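Local coordinates for bacterial microcompartment shell protein CutR (Streptococcus intermedius SK54 = ATCC 27335, PDB 6XPJ), which forms hexamers with a central pore and probably serves as a minor protein of the shell around a choline-degrading bacterial microcompartment, at residues K20-A25 and S110-T115; I59-I64 and E101-S106; I47-L52 and S82-G87; A69-C74 and Q90-S95. The protein carries 1 engineered substitution. All coordinates share one frame; numbering follows the deposited sequence.

Contact 1. Residues K20-A25 and S110-T115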
loop_
_atom_site.group_PDB
_atom_site.type_symbol
_atom_site.label_atom_id
_atom_site.label_comp_id
_atom_site.label_asym_id
_atom_site.label_seq_id
_atom_site.Cartn_x
_atom_site.Cartn_y
_atom_site.Cartn_z
ATOM N N LYS C 20 -9.142 4.705 -13.567
ATOM C CA LYS C 20 -9.511 6.099 -13.862
ATOM C C LYS C 20 -10.942 6.246 -13.412
ATOM O O LYS C 20 -11.843 5.932 -14.171
ATOM C CB LYS C 20 -9.258 6.417 -15.330
ATOM C CG LYS C 20 -7.791 6.407 -15.696
ATOM C CD LYS C 20 -7.556 6.442 -17.202
ATOM C CE LYS C 20 -8.001 5.138 -17.845
ATOM N NZ LYS C 20 -7.287 4.829 -19.111
ATOM N N GLN C 21 -11.141 6.716 -12.183
ATOM C CA GLN C 21 -12.486 6.632 -11.570
ATOM C C GLN C 21 -12.625 7.687 -10.481
ATOM O O GLN C 21 -11.677 7.890 -9.709
ATOM C CB GLN C 21 -12.645 5.226 -10.973
ATOM C CG GLN C 21 -13.937 4.987 -10.234
ATOM C CD GLN C 21 -14.156 3.504 -10.041
ATOM O OE1 GLN C 21 -14.233 2.739 -10.998
ATOM N NE2 GLN C 21 -14.292 3.114 -8.790
ATOM N N ILE C 22 -13.820 8.254 -10.365
ATOM C CA ILE C 22 -14.288 8.916 -9.121
ATOM C C ILE C 22 -15.227 7.943 -8.428
ATOM O O ILE C 22 -16.256 7.548 -9.019
ATOM C CB ILE C 22 -14.961 10.263 -9.402
ATOM C CG1 ILE C 22 -13.948 11.233 -10.013
ATOM C CG2 ILE C 22 -15.598 10.782 -8.121
ATOM C CD1 ILE C 22 -14.459 12.635 -10.246
ATOM N N THR C 23 -14.876 7.550 -7.198
ATOM C CA THR C 23 -15.624 6.526 -6.436
ATOM C C THR C 23 -16.532 7.188 -5.396
ATOM O O THR C 23 -17.410 6.512 -4.825
ATOM C CB THR C 23 -14.672 5.507 -5.801
ATOM O OG1 THR C 23 -13.696 5.106 -6.774
ATOM C CG2 THR C 23 -15.430 4.302 -5.308
ATOM N N LEU C 24 -16.348 8.471 -5.140
ATOM C CA LEU C 24 -17.157 9.190 -4.140
ATOM C C LEU C 24 -17.195 10.652 -4.548
ATOM O O LEU C 24 -16.137 11.239 -4.807
ATOM C CB LEU C 24 -16.541 9.037 -2.744
ATOM C CG LEU C 24 -17.360 9.678 -1.625
ATOM C CD1 LEU C 24 -18.621 8.883 -1.382
ATOM C CD2 LEU C 24 -16.527 9.782 -0.368
ATOM N N ALA C 25 -18.387 11.238 -4.567
ATOM C CA ALA C 25 -18.582 12.690 -4.752
ATOM C C ALA C 25 -19.794 13.058 -3.912
ATOM O O ALA C 25 -20.946 12.818 -4.328
ATOM C CB ALA C 25 -18.751 13.012 -6.208
ATOM N N SER C 110 -14.755 6.692 -15.245
ATOM C CA SER C 110 -15.946 6.134 -14.564
ATOM C C SER C 110 -16.282 7.052 -13.386
ATOM O O SER C 110 -15.359 7.522 -12.709
ATOM C CB SER C 110 -15.722 4.712 -14.136
ATOM O OG SER C 110 -15.348 3.916 -15.249
ATOM N N THR C 111 -17.561 7.365 -13.207
ATOM C CA THR C 111 -17.967 8.276 -12.116
ATOM C C THR C 111 -19.215 7.731 -11.457
ATOM O O THR C 111 -20.165 7.301 -12.137
ATOM C CB THR C 111 -18.202 9.718 -12.603
ATOM O OG1 THR C 111 -19.224 9.713 -13.605
ATOM C CG2 THR C 111 -16.972 10.330 -13.223
ATOM N N VAL C 112 -19.269 7.927 -10.166
ATOM C CA VAL C 112 -20.469 7.667 -9.348
ATOM C C VAL C 112 -21.403 8.873 -9.411
ATOM O O VAL C 112 -21.000 9.986 -9.747
ATOM C CB VAL C 112 -20.056 7.385 -7.897
ATOM C CG1 VAL C 112 -19.338 6.057 -7.805
ATOM C CG2 VAL C 112 -19.249 8.537 -7.305
ATOM N N PRO C 113 -22.661 8.702 -8.981
ATOM C CA PRO C 113 -23.534 9.843 -8.801
ATOM C C PRO C 113 -23.094 10.704 -7.619
ATOM O O PRO C 113 -22.330 10.293 -6.752
ATOM C CB PRO C 113 -24.908 9.244 -8.501
ATOM C CG PRO C 113 -24.783 7.790 -8.757
ATOM C CD PRO C 113 -23.316 7.436 -8.620
ATOM N N LEU C 114 -23.662 11.892 -7.581
ATOM C CA LEU C 114 -23.584 12.784 -6.421
ATOM C C LEU C 114 -24.435 12.201 -5.291
ATOM O O LEU C 114 -25.622 11.894 -5.484
ATOM C CB LEU C 114 -24.074 14.160 -6.836
ATOM C CG LEU C 114 -23.708 15.290 -5.895
ATOM C CD1 LEU C 114 -23.647 16.599 -6.680
ATOM C CD2 LEU C 114 -24.711 15.374 -4.798
ATOM N N THR C 115 -23.852 12.023 -4.122
ATOM C CA THR C 115 -24.586 11.482 -2.972
ATOM C C THR C 115 -24.609 12.498 -1.831
ATOM O O THR C 115 -23.734 13.411 -1.767
ATOM C CB THR C 115 -24.009 10.136 -2.547
ATOM O OG1 THR C 115 -22.599 10.236 -2.316
ATOM C CG2 THR C 115 -24.256 9.095 -3.614
HETATM O O HOH W 1 -12.502 4.178 -16.276
HETATM O O HOH W 2 -20.863 9.628 -4.376
#
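The flat carboxamide of Gln21 passes Ser110, OE1 4.0 Å from its CB, and is held at both ends: NE2 donates to Thr23 OG1, which lies only 8° out of the amide plane, and OE1 accepts from Arg11 of a neighbouring subunit. The two bonds together fix which way round the amide sits. This is the parallel pairing of strand 11-28 with strand 110-116, the latter at the border of the bacterial microcompartment (BMC) sheet within the chain. Gln21 and Ser110 share one face; Ile22 and Thr111 share the other, where Ile22 also packs on helix 89-105. The ladder begins as a regular parallel one, with Lys20 O taking Ser110 N, Ile22 N reaching Ser110 O at 2.9 Å, and Ile22 O taking Val112 N. Then it breaks. Val112 points its side chain at the partner strand, and its CG1 and CG2 each stop 3.6 Å from Ile22 O, while the backbones spread to 5.8 Å between Thr23 CA and Val112 CA. Pairing resumes with a nearly straight bond (165°) from Thr115 N to Ala25 O, 3.0 Å long and in the carbonyl plane. Thr115 OG1 also hydrogen-bonds His26 of the same chain. Between the two bonded runs, a water takes Ala25 N at 3.0 Å, donates to Pro113 O at 2.9 Å and lies 2.8 Å from Thr115 OG1.

Contact 2. Residues I59-I64 and E101-S106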
loop_
_atom_site.group_PDB
_atom_site.type_symbol
_atom_site.label_atom_id
_atom_site.label_comp_id
_atom_site.label_asym_id
_atom_site.label_seq_id
_atom_site.Cartn_x
_atom_site.Cartn_y
_atom_site.Cartn_z
ATOM N N ILE C 59 -5.541 17.146 -7.431
ATOM C CA ILE C 59 -5.282 18.591 -7.695
ATOM C C ILE C 59 -6.193 19.105 -8.827
ATOM O O ILE C 59 -6.635 20.254 -8.758
ATOM C CB ILE C 59 -3.794 18.838 -7.973
ATOM C CG1 ILE C 59 -3.453 20.326 -7.937
ATOM C CG2 ILE C 59 -3.380 18.238 -9.286
ATOM C CD1 ILE C 59 -3.628 20.957 -6.565
ATOM N N ILE C 60 -6.525 18.271 -9.805
ATOM C CA ILE C 60 -7.402 18.678 -10.922
ATOM C C ILE C 60 -8.806 18.912 -10.367
ATOM O O ILE C 60 -9.443 19.918 -10.703
ATOM C CB ILE C 60 -7.416 17.580 -12.001
ATOM C CG1 ILE C 60 -6.035 17.333 -12.572
ATOM C CG2 ILE C 60 -8.423 17.918 -13.083
ATOM C CD1 ILE C 60 -5.956 16.088 -13.451
ATOM N N ALA C 61 -9.292 18.013 -9.520
ATOM C CA ALA C 61 -10.641 18.115 -8.920
ATOM C C ALA C 61 -10.711 19.329 -8.009
ATOM O O ALA C 61 -11.707 20.052 -8.072
ATOM C CB ALA C 61 -11.021 16.861 -8.186
ATOM N N ALA C 62 -9.661 19.628 -7.256
ATOM C CA ALA C 62 -9.641 20.800 -6.357
ATOM C C ALA C 62 -9.733 22.075 -7.187
ATOM O O ALA C 62 -10.494 23.000 -6.824
ATOM C CB ALA C 62 -8.395 20.801 -5.521
ATOM N N ASP C 63 -9.008 22.116 -8.292
ATOM C CA ASP C 63 -9.028 23.306 -9.176
ATOM C C ASP C 63 -10.436 23.532 -9.732
ATOM O O ASP C 63 -10.938 24.701 -9.759
ATOM C CB ASP C 63 -8.001 23.142 -10.286
ATOM C CG ASP C 63 -7.987 24.329 -11.220
ATOM O OD1 ASP C 63 -7.360 25.336 -10.834
ATOM O OD2 ASP C 63 -8.559 24.227 -12.297
ATOM N N ILE C 64 -11.077 22.483 -10.233
ATOM C CA ILE C 64 -12.458 22.599 -10.765
ATOM C C ILE C 64 -13.372 23.063 -9.643
ATOM O O ILE C 64 -14.209 23.967 -9.887
ATOM C CB ILE C 64 -12.897 21.274 -11.386
ATOM C CG1 ILE C 64 -12.089 20.961 -12.631
ATOM C CG2 ILE C 64 -14.409 21.262 -11.676
ATOM C CD1 ILE C 64 -12.205 19.544 -13.045
ATOM N N GLU C 101 -18.963 16.184 -13.905
ATOM C CA GLU C 101 -19.226 16.406 -15.338
ATOM C C GLU C 101 -17.886 16.480 -16.090
ATOM O O GLU C 101 -17.790 15.917 -17.178
ATOM C CB GLU C 101 -20.033 17.680 -15.541
ATOM C CG GLU C 101 -21.473 17.541 -15.101
ATOM C CD GLU C 101 -22.279 18.817 -15.131
ATOM O OE1 GLU C 101 -21.862 19.802 -15.803
ATOM O OE2 GLU C 101 -23.328 18.855 -14.433
ATOM N N TYR C 102 -16.895 17.172 -15.540
ATOM C CA TYR C 102 -15.589 17.302 -16.221
ATOM C C TYR C 102 -14.964 15.904 -16.337
ATOM O O TYR C 102 -14.495 15.502 -17.406
ATOM C CB TYR C 102 -14.645 18.253 -15.482
ATOM C CG TYR C 102 -13.284 18.260 -16.128
ATOM C CD1 TYR C 102 -13.039 18.991 -17.275
ATOM C CD2 TYR C 102 -12.263 17.453 -15.649
ATOM C CE1 TYR C 102 -11.808 18.949 -17.911
ATOM C CE2 TYR C 102 -11.043 17.388 -16.285
ATOM C CZ TYR C 102 -10.817 18.119 -17.433
ATOM O OH TYR C 102 -9.587 18.064 -18.029
ATOM N N PHE C 103 -14.888 15.169 -15.223
ATOM C CA PHE C 103 -14.237 13.849 -15.235
ATOM C C PHE C 103 -14.971 12.887 -16.157
ATOM O O PHE C 103 -14.310 12.107 -16.898
ATOM C CB PHE C 103 -14.061 13.292 -13.820
ATOM C CG PHE C 103 -12.835 13.830 -13.125
ATOM C CD1 PHE C 103 -12.754 15.112 -12.637
ATOM C CD2 PHE C 103 -11.753 13.004 -12.921
ATOM C CE1 PHE C 103 -11.626 15.596 -11.999
ATOM C CE2 PHE C 103 -10.618 13.478 -12.287
ATOM C CZ PHE C 103 -10.547 14.774 -11.834
ATOM N N LYS C 104 -16.291 12.909 -16.151
ATOM C CA LYS C 104 -17.072 12.007 -17.027
ATOM C C LYS C 104 -16.961 12.455 -18.472
ATOM O O LYS C 104 -16.711 11.579 -19.327
ATOM C CB LYS C 104 -18.546 12.020 -16.612
ATOM C CG LYS C 104 -19.447 11.207 -17.513
ATOM C CD LYS C 104 -20.803 10.966 -16.909
ATOM C CE LYS C 104 -21.622 12.233 -16.737
ATOM N NZ LYS C 104 -21.997 12.832 -18.025
ATOM N N ASN C 105 -17.213 13.730 -18.750
ATOM C CA ASN C 105 -17.397 14.200 -20.154
ATOM C C ASN C 105 -16.086 14.565 -20.830
ATOM O O ASN C 105 -15.994 14.369 -22.083
ATOM C CB ASN C 105 -18.326 15.405 -20.211
ATOM C CG ASN C 105 -19.716 15.076 -19.719
ATOM O OD1 ASN C 105 -20.105 13.908 -19.689
ATOM N ND2 ASN C 105 -20.472 16.093 -19.304
ATOM N N SER C 106 -15.129 15.152 -20.120
ATOM C CA SER C 106 -13.848 15.575 -20.752
ATOM C C SER C 106 -12.819 14.464 -20.638
ATOM O O SER C 106 -12.042 14.315 -21.622
ATOM C CB SER C 106 -13.310 16.840 -20.173
ATOM O OG SER C 106 -14.136 17.941 -20.537
#
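Ile64 drives its CD1 into the base of the Tyr102 ring, 3.3 Å from CD2 and 3.5 Å from CG, the two side chains crossing at about a right angle. This is the tight spot. Tyr102 has CG anti to its backbone N (chi1 175°), which sets CG, and with it the base of the ring, beside Ile64 CD1. Next to it the packing is more relaxed, though more deeply buried: Phe103 brings CZ to 4.0 Å from Ile60 CG2 and CE1 to 4.1 Å from Ala61 CB, and Ile64 CD1 is also 4.1 Å from that CE1. The two aromatic rings thus fill the gap between the helices; the axes of 59-64 and 101-105 approach to 11.3 Å, at 128° between their N-to-C directions. They belong to the two long helices of the BMC fold, and Leu52 of strand 46-53 touches both Ala61 and Phe103. On the far flank of helix 89-105 the chain faces solvent and crystal neighbours; there Lys104 NZ folds over to Asn105 OD1 at 2.7 Å, well away from helix 58-68. The contact also borders the hexamer interface, where Ile60 and Tyr102 pack on His26 of a neighbouring subunit and Tyr102 OH hydrogen-bonds O of Lys116 on that same subunit.

Contact 3. Residues I47-L52 and S82-G87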
loop_
_atom_site.group_PDB
_atom_site.type_symbol
_atom_site.label_atom_id
_atom_site.label_comp_id
_atom_site.label_asym_id
_atom_site.label_seq_id
_atom_site.Cartn_x
_atom_site.Cartn_y
_atom_site.Cartn_z
ATOM N N ILE C 47 -19.952 20.077 3.795
ATOM C CA ILE C 47 -18.622 19.537 3.416
ATOM C C ILE C 47 -18.807 18.683 2.171
ATOM O O ILE C 47 -19.694 17.803 2.172
ATOM C CB ILE C 47 -18.011 18.741 4.581
ATOM C CG1 ILE C 47 -17.644 19.703 5.718
ATOM C CG2 ILE C 47 -16.840 17.884 4.111
ATOM C CD1 ILE C 47 -16.516 20.622 5.443
ATOM N N GLY C 48 -17.943 18.900 1.187
ATOM C CA GLY C 48 -17.829 18.039 0.002
ATOM C C GLY C 48 -16.638 17.123 0.126
ATOM O O GLY C 48 -15.564 17.589 0.575
ATOM N N VAL C 49 -16.799 15.853 -0.241
ATOM C CA VAL C 49 -15.780 14.780 -0.129
ATOM C C VAL C 49 -15.682 14.066 -1.470
ATOM O O VAL C 49 -16.712 13.597 -1.982
ATOM C CB VAL C 49 -16.127 13.786 0.984
ATOM C CG1 VAL C 49 -14.934 12.874 1.234
ATOM C CG2 VAL C 49 -16.569 14.493 2.264
ATOM N N VAL C 50 -14.469 13.985 -1.996
ATOM C CA VAL C 50 -14.202 13.339 -3.303
ATOM C C VAL C 50 -13.109 12.287 -3.135
ATOM O O VAL C 50 -12.067 12.558 -2.523
ATOM C CB VAL C 50 -13.841 14.363 -4.387
ATOM C CG1 VAL C 50 -13.889 13.702 -5.741
ATOM C CG2 VAL C 50 -14.771 15.573 -4.339
ATOM N N SER C 51 -13.349 11.123 -3.715
ATOM C CA SER C 51 -12.379 10.010 -3.849
ATOM C C SER C 51 -12.045 9.802 -5.318
ATOM O O SER C 51 -12.999 9.564 -6.110
ATOM C CB SER C 51 -12.977 8.747 -3.314
ATOM O OG SER C 51 -12.010 7.692 -3.405
ATOM N N LEU C 52 -10.772 9.905 -5.670
ATOM C CA LEU C 52 -10.320 9.829 -7.082
ATOM C C LEU C 52 -9.204 8.811 -7.247
ATOM O O LEU C 52 -8.388 8.597 -6.346
ATOM C CB LEU C 52 -9.816 11.187 -7.555
ATOM C CG LEU C 52 -10.759 12.357 -7.352
ATOM C CD1 LEU C 52 -10.360 13.184 -6.133
ATOM C CD2 LEU C 52 -10.869 13.203 -8.607
ATOM N N SER C 82 -7.649 12.304 -2.559
ATOM C CA SER C 82 -8.828 12.802 -1.813
ATOM C C SER C 82 -8.882 14.327 -1.875
ATOM O O SER C 82 -7.835 14.965 -1.803
ATOM C CB SER C 82 -8.782 12.339 -0.377
ATOM O OG SER C 82 -8.435 10.968 -0.279
ATOM N N VAL C 83 -10.082 14.883 -1.934
ATOM C CA VAL C 83 -10.308 16.334 -1.800
ATOM C C VAL C 83 -11.487 16.515 -0.868
ATOM O O VAL C 83 -12.460 15.786 -0.969
ATOM C CB VAL C 83 -10.558 17.013 -3.147
ATOM C CG1 VAL C 83 -10.771 18.498 -2.934
ATOM C CG2 VAL C 83 -9.428 16.746 -4.125
ATOM N N MET C 84 -11.365 17.478 0.027
ATOM C CA MET C 84 -12.500 17.937 0.845
ATOM C C MET C 84 -12.565 19.458 0.789
ATOM O O MET C 84 -11.515 20.135 0.761
ATOM C CB MET C 84 -12.405 17.409 2.275
ATOM C CG MET C 84 -12.653 15.886 2.339
ATOM S SD MET C 84 -12.851 15.206 4.012
ATOM C CE MET C 84 -12.363 13.500 3.767
ATOM N N PHE C 85 -13.772 19.992 0.771
ATOM C CA PHE C 85 -13.973 21.453 0.721
ATOM C C PHE C 85 -15.267 21.774 1.449
ATOM O O PHE C 85 -16.065 20.879 1.741
ATOM C CB PHE C 85 -13.935 21.944 -0.727
ATOM C CG PHE C 85 -14.835 21.231 -1.701
ATOM C CD1 PHE C 85 -16.151 21.611 -1.857
ATOM C CD2 PHE C 85 -14.330 20.219 -2.527
ATOM C CE1 PHE C 85 -16.971 20.964 -2.756
ATOM C CE2 PHE C 85 -15.158 19.581 -3.435
ATOM C CZ PHE C 85 -16.478 19.961 -3.550
ATOM N N SER C 86 -15.448 23.051 1.752
ATOM C CA SER C 86 -16.605 23.504 2.543
ATOM C C SER C 86 -17.252 24.702 1.861
ATOM O O SER C 86 -16.600 25.379 1.089
ATOM C CB SER C 86 -16.141 23.852 3.945
ATOM O OG SER C 86 -15.245 24.934 3.843
ATOM N N GLY C 87 -18.507 24.944 2.187
ATOM C CA GLY C 87 -19.233 26.120 1.706
ATOM C C GLY C 87 -20.698 25.935 1.960
ATOM O O GLY C 87 -21.083 24.941 2.577
#
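Phe85 holds CG between its backbone N and carbonyl carbon (chi1 52°), the crowded position, and the ring turns back over Gly48 on the partner strand. Gly48 CA sits over one face, 4.3 Å from the ring centroid and 16° off the normal, a CH-pi contact made directly with the glycine backbone. The same ring brings CE2 to 4.1 Å from Val50 CG2, and Val83 CG1 of its own strand lies in plane at its edge. On the opposite face of the sheet Met84 has CG anti to the carbonyl carbon (chi1 -70°) and an extended chain beyond; it runs side by side with Val49, the CE methyl 3.7 Å from Val49 CG1. Between these two layers of side chains runs a regular antiparallel ladder. Gly48-Phe85 and Val50-Val83 are hydrogen-bonded pairs, each joined both ways. The shortest of these bonds, Gly48 N to Phe85 O, is 2.8 Å. The longest, Val83 N to Val50 O, is 3.1 Å. Ile47-Ser86, Val49-Met84 and Ser51-Ser82 are the non-hydrogen-bonded pairs. Ser51 OG and Ser82 OG both bond to Glu56 of a neighbouring subunit, tying that face to the hexamer interface. Within the BMC sheet these are inner strands, 46-53 beside 11-28 and 82-87 beside 72-77, and Val50 and Phe85 rest on Leu96 of helix 89-105.

Contact 4. Residues A69-C74 and Q90-S95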
loop_
_atom_site.group_PDB
_atom_site.type_symbol
_atom_site.label_atom_id
_atom_site.label_comp_id
_atom_site.label_asym_id
_atom_site.label_seq_id
_atom_site.Cartn_x
_atom_site.Cartn_y
_atom_site.Cartn_z
ATOM N N ALA C 69 -17.509 27.457 -7.888
ATOM C CA ALA C 69 -18.406 28.012 -6.855
ATOM C C ALA C 69 -17.547 28.589 -5.745
ATOM O O ALA C 69 -16.333 28.302 -5.735
ATOM C CB ALA C 69 -19.303 26.917 -6.323
ATOM N N ASN C 70 -18.172 29.346 -4.849
ATOM C CA ASN C 70 -17.495 29.971 -3.688
ATOM C C ASN C 70 -17.349 28.922 -2.580
ATOM O O ASN C 70 -18.182 28.850 -1.670
ATOM C CB ASN C 70 -18.264 31.184 -3.185
ATOM C CG ASN C 70 -17.572 31.861 -2.023
ATOM O OD1 ASN C 70 -16.391 31.619 -1.770
ATOM N ND2 ASN C 70 -18.310 32.690 -1.304
ATOM N N ILE C 71 -16.300 28.142 -2.663
ATOM C CA ILE C 71 -16.001 27.084 -1.671
ATOM C C ILE C 71 -14.617 27.394 -1.102
ATOM O O ILE C 71 -13.838 28.165 -1.713
ATOM C CB ILE C 71 -16.144 25.664 -2.273
ATOM C CG1 ILE C 71 -15.247 25.438 -3.489
ATOM C CG2 ILE C 71 -17.611 25.334 -2.587
ATOM C CD1 ILE C 71 -13.919 24.841 -3.175
ATOM N N ASP C 72 -14.335 26.827 0.062
ATOM C CA ASP C 72 -13.009 26.863 0.708
ATOM C C ASP C 72 -12.461 25.437 0.653
ATOM O O ASP C 72 -13.115 24.543 1.191
ATOM C CB ASP C 72 -13.147 27.349 2.148
ATOM C CG ASP C 72 -13.617 28.788 2.263
ATOM O OD1 ASP C 72 -13.139 29.613 1.487
ATOM O OD2 ASP C 72 -14.448 29.056 3.143
ATOM N N ILE C 73 -11.298 25.260 0.043
ATOM C CA ILE C 73 -10.622 23.941 -0.002
ATOM C C ILE C 73 -10.124 23.626 1.411
ATOM O O ILE C 73 -9.389 24.452 2.000
ATOM C CB ILE C 73 -9.498 23.908 -1.047
ATOM C CG1 ILE C 73 -10.016 24.147 -2.467
ATOM C CG2 ILE C 73 -8.745 22.587 -0.934
ATOM C CD1 ILE C 73 -10.740 22.969 -3.067
ATOM N N CYS C 74 -10.473 22.454 1.925
ATOM C CA CYS C 74 -10.026 21.972 3.259
ATOM C C CYS C 74 -8.666 21.293 3.059
ATOM O O CYS C 74 -7.686 21.653 3.734
ATOM C CB CYS C 74 -11.017 21.003 3.894
ATOM S SG CYS C 74 -12.712 21.628 4.041
ATOM N N GLN C 90 -25.516 24.739 -1.587
ATOM C CA GLN C 90 -25.685 24.877 -3.054
ATOM C C GLN C 90 -24.313 25.043 -3.701
ATOM O O GLN C 90 -24.087 24.431 -4.760
ATOM C CB GLN C 90 -26.677 25.989 -3.390
ATOM C CG GLN C 90 -28.112 25.622 -3.017
ATOM C CD GLN C 90 -28.565 24.278 -3.547
ATOM O OE1 GLN C 90 -29.174 23.478 -2.833
ATOM N NE2 GLN C 90 -28.268 24.010 -4.809
ATOM N N SER C 91 -23.375 25.752 -3.079
ATOM C CA SER C 91 -22.014 25.937 -3.650
ATOM C C SER C 91 -21.277 24.595 -3.669
ATOM O O SER C 91 -20.647 24.250 -4.678
ATOM C CB SER C 91 -21.195 26.959 -2.899
ATOM O OG SER C 91 -21.808 28.245 -2.972
ATOM N N VAL C 92 -21.391 23.845 -2.583
ATOM C CA VAL C 92 -20.692 22.535 -2.475
ATOM C C VAL C 92 -21.276 21.578 -3.525
ATOM O O VAL C 92 -20.503 20.896 -4.224
ATOM C CB VAL C 92 -20.796 21.963 -1.055
ATOM C CG1 VAL C 92 -20.349 20.513 -1.034
ATOM C CG2 VAL C 92 -19.969 22.798 -0.102
ATOM N N GLU C 93 -22.592 21.530 -3.669
ATOM C CA GLU C 93 -23.188 20.664 -4.718
ATOM C C GLU C 93 -22.726 21.103 -6.116
ATOM O O GLU C 93 -22.452 20.220 -6.977
ATOM C CB GLU C 93 -24.705 20.663 -4.623
ATOM C CG GLU C 93 -25.204 20.020 -3.372
ATOM C CD GLU C 93 -26.706 19.834 -3.294
ATOM O OE1 GLU C 93 -27.143 19.188 -2.336
ATOM O OE2 GLU C 93 -27.415 20.324 -4.189
ATOM N N THR C 94 -22.710 22.415 -6.419
ATOM C CA THR C 94 -22.281 22.928 -7.737
ATOM C C THR C 94 -20.866 22.432 -8.019
ATOM O O THR C 94 -20.597 21.938 -9.120
ATOM C CB THR C 94 -22.359 24.457 -7.814
ATOM O OG1 THR C 94 -23.754 24.760 -7.718
ATOM C CG2 THR C 94 -21.753 25.018 -9.083
ATOM N N SER C 95 -19.968 22.550 -7.038
ATOM C CA SER C 95 -18.561 22.137 -7.213
ATOM C C SER C 95 -18.487 20.623 -7.468
ATOM O O SER C 95 -17.730 20.197 -8.327
ATOM C CB SER C 95 -17.719 22.540 -6.036
ATOM O OG SER C 95 -17.571 23.965 -5.991
HETATM O O HOH W 3 -20.868 29.867 -5.202
#
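Ala69 sets its methyl against the first turns of helix 89-105, with CB 3.4 Å from both Ser91 O and Ser95 OG. Two residues on, Ile71 carries CG1 between its backbone N and carbonyl carbon (chi1 58°), which leaves CG2 beside the N and facing the helix. That CG2 lies 3.7 Å from Ser95 OG, 3.8 Å from Ser91 O and 4.3 Å from Val92 CG2. Ser91 and Ser95, one turn apart, both hold OG anti to the carbonyl carbon, yet use it differently. Ser95 OG bonds to Ala65 O of helix 58-68, so its contact with the two hydrophobic side chains leaves the hydroxyl satisfied. Ser91 OG bonds to Asp88 OD1 and receives a hydrogen bond from a water, which in turn accepts from Asn70 N at 2.8 Å; this water is the polar link between the segments. Thr94 OG1 turns back along its own helix to Gln90 O, meeting that carbonyl from the face opposite to Thr94 N, while its CG2 is left near Ala69 CB at 4.2 Å. Asn70, exposed, is the centre of an inverse gamma turn, closed by a weak bond from Ile71 N to Ala69 O. The turn takes the chain out of helix 58-68 and into strand 72-77, an alpha-to-beta connection of the BMC fold packed against the start of its other long helix.

How the contacts relate
Contacts 1 and 3 are strand pairings in one sheet, linked where strand 11-28 bonds to strand 46-53; contact 3 is inner, antiparallel and buried, contact 1 is parallel, broken, partly buried and bridged by water toward the sheet's border. Contacts 2 and 4 have no direct hydrogen bonds between their segments and share helix 89-105: near its C-terminal end, in buried contact 2, it meets helix 58-68 through aromatic and aliphatic groups; near its start, in partly buried contact 4, it meets a turn through alanine, isoleucine and hydroxyl side chains, with a water between. Leu52 and Phe103 join contacts 2 and 3, and strand 72-77 of contact 4 continues their sheet. Contacts 1, 2 and 3 also touch other subunits.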